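Side-chain contacts in pesticidal crystal protein Cry2Aa (Bacillus thuringiensis serovar kurstaki, PDB 1I5P), which binds to the midgut epithelial cells of mosquito and moth larvae and promotes their colloid-osmotic lysis: residues H333-A338 / H358-S363; G281-Q286 / G459-L464; S569-T574 / S588-G593; L547-S550 / T556-V559. All coordinates share one frame; numbering follows the deposited sequence.

In the fold
Contacts 1 and 2 lie in the beta-prism middle domain, contacts 3 and 4 in the C-terminal beta sandwich; the centres of contacts 1 and 3 are about 47 Å apart, on opposite sides of the chain's centre. Within each pair the contacts touch: the backbone of L335 in contact 1 meets that of A462 in contact 2, while 588-593 in contact 3 and 547-550 in contact 4 are neighbouring strands of one sheet. Contacts 1 and 4 are buried, contacts 2 and 3 partly so. The prism contacts each combine one side-chain hydrogen bond with an aromatic contact, at a ring edge in contact 1 and over a ring face in contact 2, whereas the sandwich contacts join their segments through carbon alone.

Contact 1 of 4, residues H333-A338 / H358-S363; sequences HSLNSA and HNFNCS
Two side-chain pairs, S337 with H358 and L335 with F360, join parts of one sheet of the beta-prism domain. Both strand 329-342 and strand 360-363 pair antiparallel with strand 308-321, H358 lying in the loop just ahead of the second. The segments meet through side chains, with no backbone hydrogen bond across, and the nearest CA atoms, those of S337 and H358, are 7.1 Å apart. H358 NE2 donates to S337 OG at 2.8 Å, with the oxygen tilted 17° from the imidazole plane, and the carbonyl O of S337 lies over one face of the same ring. S337 OG is anti to the backbone N (chi1 -179°), where it meets the histidine and also bonds to A353 O. At the far side of the imidazole ND1 bonds to S312 OG, so both ring nitrogens are engaged and the ring's rotation is fixed. The second pair is apolar. L335 CD1 reaches the edge of the F360 ring, in its plane, 3.7 Å from CE2 and 4.0 Å from CZ, and the two side chains cross at about a right angle. L335 also packs on A462 and L464 of strand 462-469 in another sheet, consistent with the apolar interior of a beta prism.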
loop_
_atom_site.group_PDB
_atom_site.type_symbol
_atom_site.label_atom_id
_atom_site.label_comp_id
_atom_site.label_asym_id
_atom_site.label_seq_id
_atom_site.Cartn_x
_atom_site.Cartn_y
_atom_site.Cartn_z
ATOM N N HIS A 333 -12.373 29.995 8.929
ATOM C CA HIS A 333 -11.070 29.815 8.291
ATOM C C HIS A 333 -11.249 28.690 7.281
ATOM O O HIS A 333 -11.410 27.526 7.652
ATOM C CB HIS A 333 -10.018 29.421 9.323
ATOM C CG HIS A 333 -9.857 30.416 10.427
ATOM N ND1 HIS A 333 -9.352 31.681 10.222
ATOM C CD2 HIS A 333 -10.144 30.335 11.747
ATOM C CE1 HIS A 333 -9.336 32.338 11.367
ATOM N NE2 HIS A 333 -9.812 31.543 12.309
ATOM N N SER A 334 -11.226 29.041 6.001
ATOM C CA SER A 334 -11.439 28.056 4.956
ATOM C C SER A 334 -10.390 28.008 3.854
ATOM O O SER A 334 -9.636 28.960 3.644
ATOM C CB SER A 334 -12.794 28.312 4.308
ATOM O OG SER A 334 -12.825 29.611 3.736
ATOM N N LEU A 335 -10.355 26.867 3.169
ATOM C CA LEU A 335 -9.474 26.639 2.029
ATOM C C LEU A 335 -10.479 26.488 0.900
ATOM O O LEU A 335 -11.182 25.478 0.805
ATOM C CB LEU A 335 -8.662 25.349 2.182
ATOM C CG LEU A 335 -7.835 24.977 0.943
ATOM C CD1 LEU A 335 -6.821 26.071 0.644
ATOM C CD2 LEU A 335 -7.137 23.641 1.164
ATOM N N ASN A 336 -10.556 27.512 0.062
ATOM C CA ASN A 336 -11.512 27.550 -1.029
ATOM C C ASN A 336 -11.056 26.927 -2.336
ATOM O O ASN A 336 -11.883 26.524 -3.156
ATOM C CB ASN A 336 -11.918 29.007 -1.269
ATOM C CG ASN A 336 -12.690 29.601 -0.099
ATOM O OD1 ASN A 336 -12.293 29.467 1.060
ATOM N ND2 ASN A 336 -13.797 30.269 -0.403
ATOM N N SER A 337 -9.744 26.850 -2.527
ATOM C CA SER A 337 -9.185 26.302 -3.754
ATOM C C SER A 337 -7.798 25.742 -3.489
ATOM O O SER A 337 -7.070 26.241 -2.630
ATOM C CB SER A 337 -9.098 27.400 -4.818
ATOM O OG SER A 337 -8.582 26.897 -6.038
ATOM N N ALA A 338 -7.425 24.718 -4.242
ATOM C CA ALA A 338 -6.123 24.109 -4.055
ATOM C C ALA A 338 -5.636 23.378 -5.288
ATOM O O ALA A 338 -6.422 22.958 -6.136
ATOM C CB ALA A 338 -6.170 23.145 -2.872
ATOM N N HIS A 358 -4.722 31.896 -5.730
ATOM C CA HIS A 358 -4.183 31.282 -4.527
ATOM C C HIS A 358 -3.292 32.277 -3.794
ATOM O O HIS A 358 -2.516 32.998 -4.418
ATOM C CB HIS A 358 -3.404 30.021 -4.900
ATOM C CG HIS A 358 -4.256 28.961 -5.524
ATOM N ND1 HIS A 358 -3.737 27.787 -6.026
ATOM C CD2 HIS A 358 -5.596 28.889 -5.707
ATOM C CE1 HIS A 358 -4.721 27.037 -6.491
ATOM N NE2 HIS A 358 -5.859 27.684 -6.309
ATOM N N ASN A 359 -3.410 32.321 -2.472
ATOM C CA ASN A 359 -2.628 33.255 -1.670
ATOM C C ASN A 359 -1.582 32.605 -0.781
ATOM O O ASN A 359 -1.111 33.216 0.177
ATOM C CB ASN A 359 -3.554 34.120 -0.807
ATOM C CG ASN A 359 -4.611 33.305 -0.082
ATOM O OD1 ASN A 359 -4.565 32.078 -0.066
ATOM N ND2 ASN A 359 -5.569 33.994 0.532
ATOM N N PHE A 360 -1.213 31.370 -1.086
ATOM C CA PHE A 360 -0.191 30.706 -0.294
ATOM C C PHE A 360 0.331 29.457 -0.992
ATOM O O PHE A 360 -0.386 28.828 -1.767
ATOM C CB PHE A 360 -0.734 30.365 1.104
ATOM C CG PHE A 360 -1.518 29.082 1.166
ATOM C CD1 PHE A 360 -0.877 27.873 1.423
ATOM C CD2 PHE A 360 -2.893 29.077 0.968
ATOM C CE1 PHE A 360 -1.596 26.678 1.484
ATOM C CE2 PHE A 360 -3.618 27.891 1.024
ATOM C CZ PHE A 360 -2.968 26.689 1.283
ATOM N N ASN A 361 1.598 29.126 -0.730
ATOM C CA ASN A 361 2.263 27.946 -1.290
ATOM C C ASN A 361 2.986 27.202 -0.170
ATOM O O ASN A 361 3.874 27.749 0.489
ATOM C CB ASN A 361 3.274 28.334 -2.376
ATOM C CG ASN A 361 2.617 28.605 -3.720
ATOM O OD1 ASN A 361 2.187 29.724 -3.997
ATOM N ND2 ASN A 361 2.532 27.574 -4.562
ATOM N N CYS A 362 2.603 25.941 0.010
ATOM C CA CYS A 362 3.141 25.057 1.042
ATOM C C CYS A 362 3.898 23.899 0.387
ATOM O O CYS A 362 3.322 23.121 -0.364
ATOM C CB CYS A 362 1.982 24.528 1.888
ATOM S SG CYS A 362 2.402 23.154 3.028
ATOM N N SER A 363 5.200 23.815 0.616
ATOM C CA SER A 363 5.963 22.728 0.019
ATOM C C SER A 363 7.076 22.325 0.961
ATOM O O SER A 363 7.212 22.886 2.048
ATOM C CB SER A 363 6.571 23.166 -1.316
ATOM O OG SER A 363 7.563 24.140 -1.078
#

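Contact 2 of 4, residues G281-Q286 / G459-L464; sequences GPQQTQ and GARAYL
The loop 281-286 comes nearest to segment 459-464 at Q284 and Y463, whose CA atoms are 7.5 Å apart, and no backbone hydrogen bond joins the two segments. Y463 carries the contact, meeting one glutamine with its hydroxyl and the next with its ring face. Its OH donates to Q283 OE1 at 2.6 Å; the C=O...O angle of 135°, in the carbonyl plane, places the hydroxyl on a lone pair of the amide oxygen. That oxygen also lies at the ring edge, in the ring plane, and the Q283 amide stands steeply to the ring. Q283 CB approaches the hydroxyl from the loop side, 3.4 Å from Y463 OH.

Y463 belongs to strand 462-469, the middle strand of a three-stranded antiparallel sheet of the beta prism, and the loop follows 275-278, an outer strand of that same sheet. Q284 is the centre of an inverse gamma turn, and its side chain covers one face of the tyrosine: CG is 4.0 Å from the ring centroid, a CH-pi contact displaced toward the rim. A bend at chi2 (87°) brings the amide over toward the CD2 edge, inclined at about 45° to the ring, with NE2 3.7 Å from Y463 CD2, while OE1 bonds to S380 OG. R237 NH1 holds the loop by the carbonyl oxygens of G281 and Q284. On the strand side, the guanidinium of R461 presents its edge to Q283 OE1, but NE is 4.2 Å from that oxygen, too far for a hydrogen bond; R461 NH1 donates to A460 O at 2.9 Å, within its own segment, from above the carbonyl plane.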
loop_
_atom_site.group_PDB
_atom_site.type_symbol
_atom_site.label_atom_id
_atom_site.label_comp_id
_atom_site.label_asym_id
_atom_site.label_seq_id
_atom_site.Cartn_x
_atom_site.Cartn_y
_atom_site.Cartn_z
ATOM N N GLY A 281 -14.636 15.651 10.905
ATOM C CA GLY A 281 -15.206 16.956 11.168
ATOM C C GLY A 281 -16.577 17.080 10.541
ATOM O O GLY A 281 -16.966 16.242 9.733
ATOM N N PRO A 282 -17.330 18.132 10.887
ATOM C CA PRO A 282 -18.674 18.340 10.345
ATOM C C PRO A 282 -18.788 18.910 8.924
ATOM O O PRO A 282 -19.875 18.900 8.350
ATOM C CB PRO A 282 -19.300 19.268 11.376
ATOM C CG PRO A 282 -18.144 20.160 11.705
ATOM C CD PRO A 282 -17.024 19.152 11.910
ATOM N N GLN A 283 -17.692 19.414 8.356
ATOM C CA GLN A 283 -17.738 19.994 7.007
ATOM C C GLN A 283 -17.787 18.994 5.851
ATOM O O GLN A 283 -18.559 19.163 4.904
ATOM C CB GLN A 283 -16.553 20.944 6.795
ATOM C CG GLN A 283 -16.670 22.246 7.556
ATOM C CD GLN A 283 -15.603 23.247 7.173
ATOM O OE1 GLN A 283 -15.299 23.427 5.995
ATOM N NE2 GLN A 283 -15.036 23.916 8.171
ATOM N N GLN A 284 -16.959 17.959 5.918
ATOM C CA GLN A 284 -16.923 16.952 4.862
ATOM C C GLN A 284 -18.136 16.041 5.026
ATOM O O GLN A 284 -18.062 15.003 5.677
ATOM C CB GLN A 284 -15.619 16.161 4.964
ATOM C CG GLN A 284 -14.386 17.059 4.984
ATOM C CD GLN A 284 -14.004 17.537 6.380
ATOM O OE1 GLN A 284 -14.835 17.594 7.286
ATOM N NE2 GLN A 284 -12.736 17.897 6.551
ATOM N N THR A 285 -19.244 16.433 4.405
ATOM C CA THR A 285 -20.510 15.718 4.532
ATOM C C THR A 285 -20.952 14.748 3.444
ATOM O O THR A 285 -21.763 13.862 3.703
ATOM C CB THR A 285 -21.657 16.728 4.706
ATOM O OG1 THR A 285 -21.554 17.730 3.684
ATOM C CG2 THR A 285 -21.584 17.395 6.065
ATOM N N GLN A 286 -20.447 14.906 2.232
ATOM C CA GLN A 286 -20.880 14.026 1.160
ATOM C C GLN A 286 -20.687 12.547 1.475
ATOM O O GLN A 286 -19.671 12.138 2.033
ATOM C CB GLN A 286 -20.171 14.395 -0.141
ATOM C CG GLN A 286 -20.639 13.601 -1.341
ATOM C CD GLN A 286 -20.191 14.218 -2.651
ATOM O OE1 GLN A 286 -19.260 15.021 -2.685
ATOM N NE2 GLN A 286 -20.845 13.838 -3.737
ATOM N N GLY A 459 -16.667 30.242 -4.462
ATOM C CA GLY A 459 -15.591 30.292 -3.493
ATOM C C GLY A 459 -15.327 28.841 -3.129
ATOM O O GLY A 459 -14.186 28.419 -2.960
ATOM N N ALA A 460 -16.412 28.079 -3.029
ATOM C CA ALA A 460 -16.374 26.659 -2.704
ATOM C C ALA A 460 -15.381 26.275 -1.609
ATOM O O ALA A 460 -14.908 27.120 -0.845
ATOM C CB ALA A 460 -16.090 25.853 -3.965
ATOM N N ARG A 461 -15.071 24.986 -1.547
ATOM C CA ARG A 461 -14.152 24.468 -0.547
ATOM C C ARG A 461 -13.274 23.363 -1.116
ATOM O O ARG A 461 -13.656 22.668 -2.054
ATOM C CB ARG A 461 -14.935 23.917 0.646
ATOM C CG ARG A 461 -15.679 24.967 1.466
ATOM C CD ARG A 461 -14.727 25.755 2.338
ATOM N NE ARG A 461 -15.424 26.640 3.266
ATOM C CZ ARG A 461 -15.971 27.804 2.937
ATOM N NH1 ARG A 461 -15.908 28.245 1.688
ATOM N NH2 ARG A 461 -16.575 28.532 3.864
ATOM N N ALA A 462 -12.087 23.217 -0.537
ATOM C CA ALA A 462 -11.150 22.184 -0.946
ATOM C C ALA A 462 -10.760 21.397 0.299
ATOM O O ALA A 462 -10.260 21.968 1.261
ATOM C CB ALA A 462 -9.912 22.808 -1.580
ATOM N N TYR A 463 -11.014 20.093 0.279
ATOM C CA TYR A 463 -10.667 19.221 1.393
ATOM C C TYR A 463 -9.631 18.235 0.871
ATOM O O TYR A 463 -9.936 17.369 0.055
ATOM C CB TYR A 463 -11.916 18.502 1.905
ATOM C CG TYR A 463 -12.972 19.468 2.404
ATOM C CD1 TYR A 463 -14.126 19.726 1.659
ATOM C CD2 TYR A 463 -12.796 20.149 3.607
ATOM C CE1 TYR A 463 -15.083 20.647 2.109
ATOM C CE2 TYR A 463 -13.739 21.069 4.064
ATOM C CZ TYR A 463 -14.879 21.313 3.316
ATOM O OH TYR A 463 -15.799 22.224 3.790
ATOM N N LEU A 464 -8.401 18.381 1.351
ATOM C CA LEU A 464 -7.285 17.564 0.900
ATOM C C LEU A 464 -7.217 16.142 1.429
ATOM O O LEU A 464 -7.724 15.825 2.510
ATOM C CB LEU A 464 -5.970 18.284 1.200
ATOM C CG LEU A 464 -5.951 19.743 0.741
ATOM C CD1 LEU A 464 -4.574 20.336 0.968
ATOM C CD2 LEU A 464 -6.338 19.829 -0.730
#

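Contact 3 of 4, residues S569-T574 / S588-G593; sequences SNVNTT and SDINIG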
loop_
_atom_site.group_PDB
_atom_site.type_symbol
_atom_site.label_atom_id
_atom_site.label_comp_id
_atom_site.label_asym_id
_atom_site.label_seq_id
_atom_site.Cartn_x
_atom_site.Cartn_y
_atom_site.Cartn_z
ATOM N N SER A 569 4.936 -13.341 -27.126
ATOM C CA SER A 569 3.657 -13.411 -27.822
ATOM C C SER A 569 2.660 -14.347 -27.165
ATOM O O SER A 569 3.019 -15.201 -26.360
ATOM C CB SER A 569 3.877 -13.860 -29.268
ATOM O OG SER A 569 4.801 -13.015 -29.925
ATOM N N ASN A 570 1.397 -14.175 -27.528
ATOM C CA ASN A 570 0.325 -15.004 -27.008
ATOM C C ASN A 570 0.240 -14.953 -25.491
ATOM O O ASN A 570 0.021 -15.970 -24.835
ATOM C CB ASN A 570 0.515 -16.448 -27.475
ATOM C CG ASN A 570 0.583 -16.562 -28.985
ATOM O OD1 ASN A 570 -0.278 -16.044 -29.697
ATOM N ND2 ASN A 570 1.610 -17.244 -29.482
ATOM N N VAL A 571 0.429 -13.764 -24.933
ATOM C CA VAL A 571 0.335 -13.609 -23.492
ATOM C C VAL A 571 -1.152 -13.634 -23.180
ATOM O O VAL A 571 -1.903 -12.773 -23.629
ATOM C CB VAL A 571 0.942 -12.271 -23.026
ATOM C CG1 VAL A 571 0.698 -12.075 -21.534
ATOM C CG2 VAL A 571 2.436 -12.255 -23.321
ATOM N N ASN A 572 -1.580 -14.637 -22.425
ATOM C CA ASN A 572 -2.987 -14.766 -22.077
ATOM C C ASN A 572 -3.090 -15.431 -20.721
ATOM O O ASN A 572 -2.642 -16.564 -20.547
ATOM C CB ASN A 572 -3.711 -15.624 -23.114
ATOM C CG ASN A 572 -5.210 -15.458 -23.056
ATOM O OD1 ASN A 572 -5.804 -15.433 -21.977
ATOM N ND2 ASN A 572 -5.836 -15.349 -24.224
ATOM N N THR A 573 -3.689 -14.734 -19.762
ATOM C CA THR A 573 -3.819 -15.272 -18.412
ATOM C C THR A 573 -5.249 -15.676 -18.085
ATOM O O THR A 573 -5.623 -15.769 -16.916
ATOM C CB THR A 573 -3.355 -14.242 -17.370
ATOM O OG1 THR A 573 -4.247 -13.121 -17.384
ATOM C CG2 THR A 573 -1.941 -13.761 -17.689
ATOM N N THR A 574 -6.048 -15.912 -19.122
ATOM C CA THR A 574 -7.440 -16.315 -18.939
ATOM C C THR A 574 -7.523 -17.553 -18.056
ATOM O O THR A 574 -8.242 -17.562 -17.054
ATOM C CB THR A 574 -8.117 -16.632 -20.285
ATOM O OG1 THR A 574 -8.122 -15.459 -21.109
ATOM C CG2 THR A 574 -9.544 -17.088 -20.059
ATOM N N SER A 588 -0.180 -13.478 -13.887
ATOM C CA SER A 588 0.745 -14.529 -14.246
ATOM C C SER A 588 2.076 -13.808 -14.351
ATOM O O SER A 588 2.126 -12.668 -14.814
ATOM C CB SER A 588 0.388 -15.152 -15.591
ATOM O OG SER A 588 1.278 -16.217 -15.877
ATOM N N ASP A 589 3.149 -14.452 -13.908
ATOM C CA ASP A 589 4.466 -13.839 -13.982
ATOM C C ASP A 589 5.153 -14.283 -15.262
ATOM O O ASP A 589 5.440 -15.460 -15.444
ATOM C CB ASP A 589 5.303 -14.224 -12.760
ATOM C CG ASP A 589 4.737 -13.661 -11.474
ATOM O OD1 ASP A 589 3.991 -12.664 -11.550
ATOM O OD2 ASP A 589 5.043 -14.204 -10.391
ATOM N N ILE A 590 5.396 -13.327 -16.150
ATOM C CA ILE A 590 6.039 -13.616 -17.421
ATOM C C ILE A 590 7.541 -13.396 -17.338
ATOM O O ILE A 590 8.001 -12.294 -17.022
ATOM C CB ILE A 590 5.510 -12.713 -18.547
ATOM C CG1 ILE A 590 3.986 -12.585 -18.469
ATOM C CG2 ILE A 590 5.952 -13.276 -19.890
ATOM C CD1 ILE A 590 3.229 -13.897 -18.635
ATOM N N ASN A 591 8.302 -14.448 -17.621
ATOM C CA ASN A 591 9.757 -14.358 -17.600
ATOM C C ASN A 591 10.177 -13.722 -18.924
ATOM O O ASN A 591 10.111 -14.350 -19.982
ATOM C CB ASN A 591 10.365 -15.758 -17.443
ATOM C CG ASN A 591 11.878 -15.732 -17.228
ATOM O OD1 ASN A 591 12.475 -16.726 -16.811
ATOM N ND2 ASN A 591 12.501 -14.598 -17.518
ATOM N N ILE A 592 10.586 -12.458 -18.862
ATOM C CA ILE A 592 11.002 -11.730 -20.053
ATOM C C ILE A 592 12.416 -12.104 -20.474
ATOM O O ILE A 592 12.697 -12.279 -21.655
ATOM C CB ILE A 592 10.948 -10.208 -19.823
ATOM C CG1 ILE A 592 9.543 -9.799 -19.368
ATOM C CG2 ILE A 592 11.324 -9.481 -21.098
ATOM C CD1 ILE A 592 8.436 -10.214 -20.323
ATOM N N GLY A 593 13.308 -12.222 -19.503
ATOM C CA GLY A 593 14.678 -12.573 -19.819
ATOM C C GLY A 593 15.685 -11.897 -18.913
ATOM O O GLY A 593 15.327 -11.127 -18.015
#
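T573 and S588 make the closest approach between the two segments: T573 CG2 lies 3.4 Å from S588 CB, tighter than usual for two carbons, the CA atoms of the pair being 6.2 Å apart. Toward the other end the segments diverge, the CA atoms of V571 and I590 standing 8.3 Å apart; there the long I590 side chain spans the wider gap, its CD1 meeting V571 CG1 at 4.3 Å. With OG1 of T573 between the backbone N and the carbonyl carbon (chi1 66°), CG2 falls anti to the carbonyl carbon and faces S588; OG1 accepts from S551 N and bonds to R586 O, which would resist rotation. Next to it N572 forms an Asx turn, OD1 accepting from T574 N at 2.9 Å in the carbonyl plane. The other segment is held as a strand: S588 and I590 form backbone bonds with V549 and L547, and D589, pointing away from the contact, makes salt bridges to R548 and K263. V571 also packs on V549 and I557. With no hydrogen bond across it, the contact is carbon against carbon; the bonds of T573 OG1 and the backbone pairing of S588 and I590 probably set how closely the segments lie.

Contact 4 of 4, residues L547-S550 / T556-V559; sequences LRVS and TIRV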
loop_
_atom_site.group_PDB
_atom_site.type_symbol
_atom_site.label_atom_id
_atom_site.label_comp_id
_atom_site.label_asym_id
_atom_site.label_seq_id
_atom_site.Cartn_x
_atom_site.Cartn_y
_atom_site.Cartn_z
ATOM N N LEU A 547 7.507 -9.895 -15.501
ATOM C CA LEU A 547 6.427 -8.926 -15.549
ATOM C C LEU A 547 5.176 -9.627 -15.067
ATOM O O LEU A 547 4.771 -10.644 -15.632
ATOM C CB LEU A 547 6.209 -8.391 -16.970
ATOM C CG LEU A 547 7.342 -7.547 -17.572
ATOM C CD1 LEU A 547 6.880 -6.946 -18.886
ATOM C CD2 LEU A 547 7.747 -6.440 -16.608
ATOM N N ARG A 548 4.597 -9.107 -13.990
ATOM C CA ARG A 548 3.364 -9.663 -13.461
ATOM C C ARG A 548 2.273 -8.951 -14.242
ATOM O O ARG A 548 2.148 -7.728 -14.181
ATOM C CB ARG A 548 3.220 -9.387 -11.959
ATOM C CG ARG A 548 1.872 -9.822 -11.391
ATOM C CD ARG A 548 1.902 -10.011 -9.877
ATOM N NE ARG A 548 2.695 -11.173 -9.482
ATOM C CZ ARG A 548 2.773 -11.645 -8.240
ATOM N NH1 ARG A 548 2.102 -11.057 -7.259
ATOM N NH2 ARG A 548 3.520 -12.710 -7.978
ATOM N N VAL A 549 1.494 -9.717 -14.995
ATOM C CA VAL A 549 0.448 -9.128 -15.812
ATOM C C VAL A 549 -0.810 -9.969 -15.849
ATOM O O VAL A 549 -0.809 -11.147 -15.480
ATOM C CB VAL A 549 0.920 -8.945 -17.277
ATOM C CG1 VAL A 549 2.340 -8.398 -17.312
ATOM C CG2 VAL A 549 0.844 -10.283 -18.018
ATOM N N SER A 550 -1.885 -9.345 -16.317
ATOM C CA SER A 550 -3.162 -10.021 -16.467
ATOM C C SER A 550 -3.647 -9.693 -17.872
ATOM O O SER A 550 -3.638 -8.532 -18.281
ATOM C CB SER A 550 -4.177 -9.523 -15.439
ATOM O OG SER A 550 -5.426 -10.171 -15.623
ATOM N N THR A 556 0.594 -9.018 -26.816
ATOM C CA THR A 556 2.002 -9.213 -27.120
ATOM C C THR A 556 2.827 -8.186 -26.360
ATOM O O THR A 556 2.541 -6.987 -26.403
ATOM C CB THR A 556 2.277 -9.058 -28.627
ATOM O OG1 THR A 556 1.491 -10.011 -29.352
ATOM C CG2 THR A 556 3.756 -9.293 -28.929
ATOM N N ILE A 557 3.853 -8.661 -25.665
ATOM C CA ILE A 557 4.713 -7.780 -24.894
ATOM C C ILE A 557 6.079 -7.613 -25.550
ATOM O O ILE A 557 6.735 -8.593 -25.899
ATOM C CB ILE A 557 4.926 -8.318 -23.462
ATOM C CG1 ILE A 557 3.580 -8.561 -22.779
ATOM C CG2 ILE A 557 5.726 -7.314 -22.645
ATOM C CD1 ILE A 557 3.699 -9.201 -21.414
ATOM N N ARG A 558 6.493 -6.363 -25.720
ATOM C CA ARG A 558 7.792 -6.053 -26.304
ATOM C C ARG A 558 8.570 -5.198 -25.311
ATOM O O ARG A 558 8.224 -4.041 -25.056
ATOM C CB ARG A 558 7.631 -5.307 -27.631
ATOM C CG ARG A 558 7.169 -6.195 -28.787
ATOM C CD ARG A 558 7.011 -5.396 -30.074
ATOM N NE ARG A 558 6.777 -6.257 -31.234
ATOM C CZ ARG A 558 5.652 -6.925 -31.469
ATOM N NH1 ARG A 558 4.631 -6.837 -30.626
ATOM N NH2 ARG A 558 5.549 -7.682 -32.554
ATOM N N VAL A 559 9.613 -5.786 -24.742
ATOM C CA VAL A 559 10.436 -5.095 -23.766
ATOM C C VAL A 559 11.769 -4.695 -24.378
ATOM O O VAL A 559 12.468 -5.517 -24.967
ATOM C CB VAL A 559 10.696 -5.988 -22.532
ATOM C CG1 VAL A 559 11.552 -5.245 -21.523
ATOM C CG2 VAL A 559 9.374 -6.404 -21.910
#
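L547 faces I557 and V559 across the interior of the C-terminal domain. Its CB points toward strand 556-559, and CG, set beside the backbone N and anti to the carbonyl carbon (chi1 -66°), carries the branch across, still 4.9 Å from V559 CG2. Contact is made at the tip, where CD1 touches I557 CG2 at 3.9 Å and V559 CG2 at 4.0 Å, so that one methyl bridges two residues on the same side of the opposing strand. CD2 is turned aside, 5.5 Å from V559 CG2. The leucine and its two partners run alongside one another in opposite senses, with CD1 against the two CG2 methyls. One step along, I557 reaches back: its chain is extended beyond CG1 (chi2 175°), which brings CD1 to 4.4 Å from V549 CG1.

The strand axes approach no closer than 11.0 Å and run at 155° to each other, near antiparallel, a separation that needs two layers of side chains and excludes direct backbone pairing. L547 and V549 point inward, whereas the intervening R548 points to the other face of the sheet, buried there among D589, F587 (a cation-pi contact) and S260 O (a hydrogen bond). I607 and I592 also pack on L547, and I592 on V559. Strand 541-550 pairs with 585-597 and 617-626, strand 555-561 with 564-571 and 602-610: two sheets facing one another over an aliphatic core, as is typical of a jelly-roll beta sandwich.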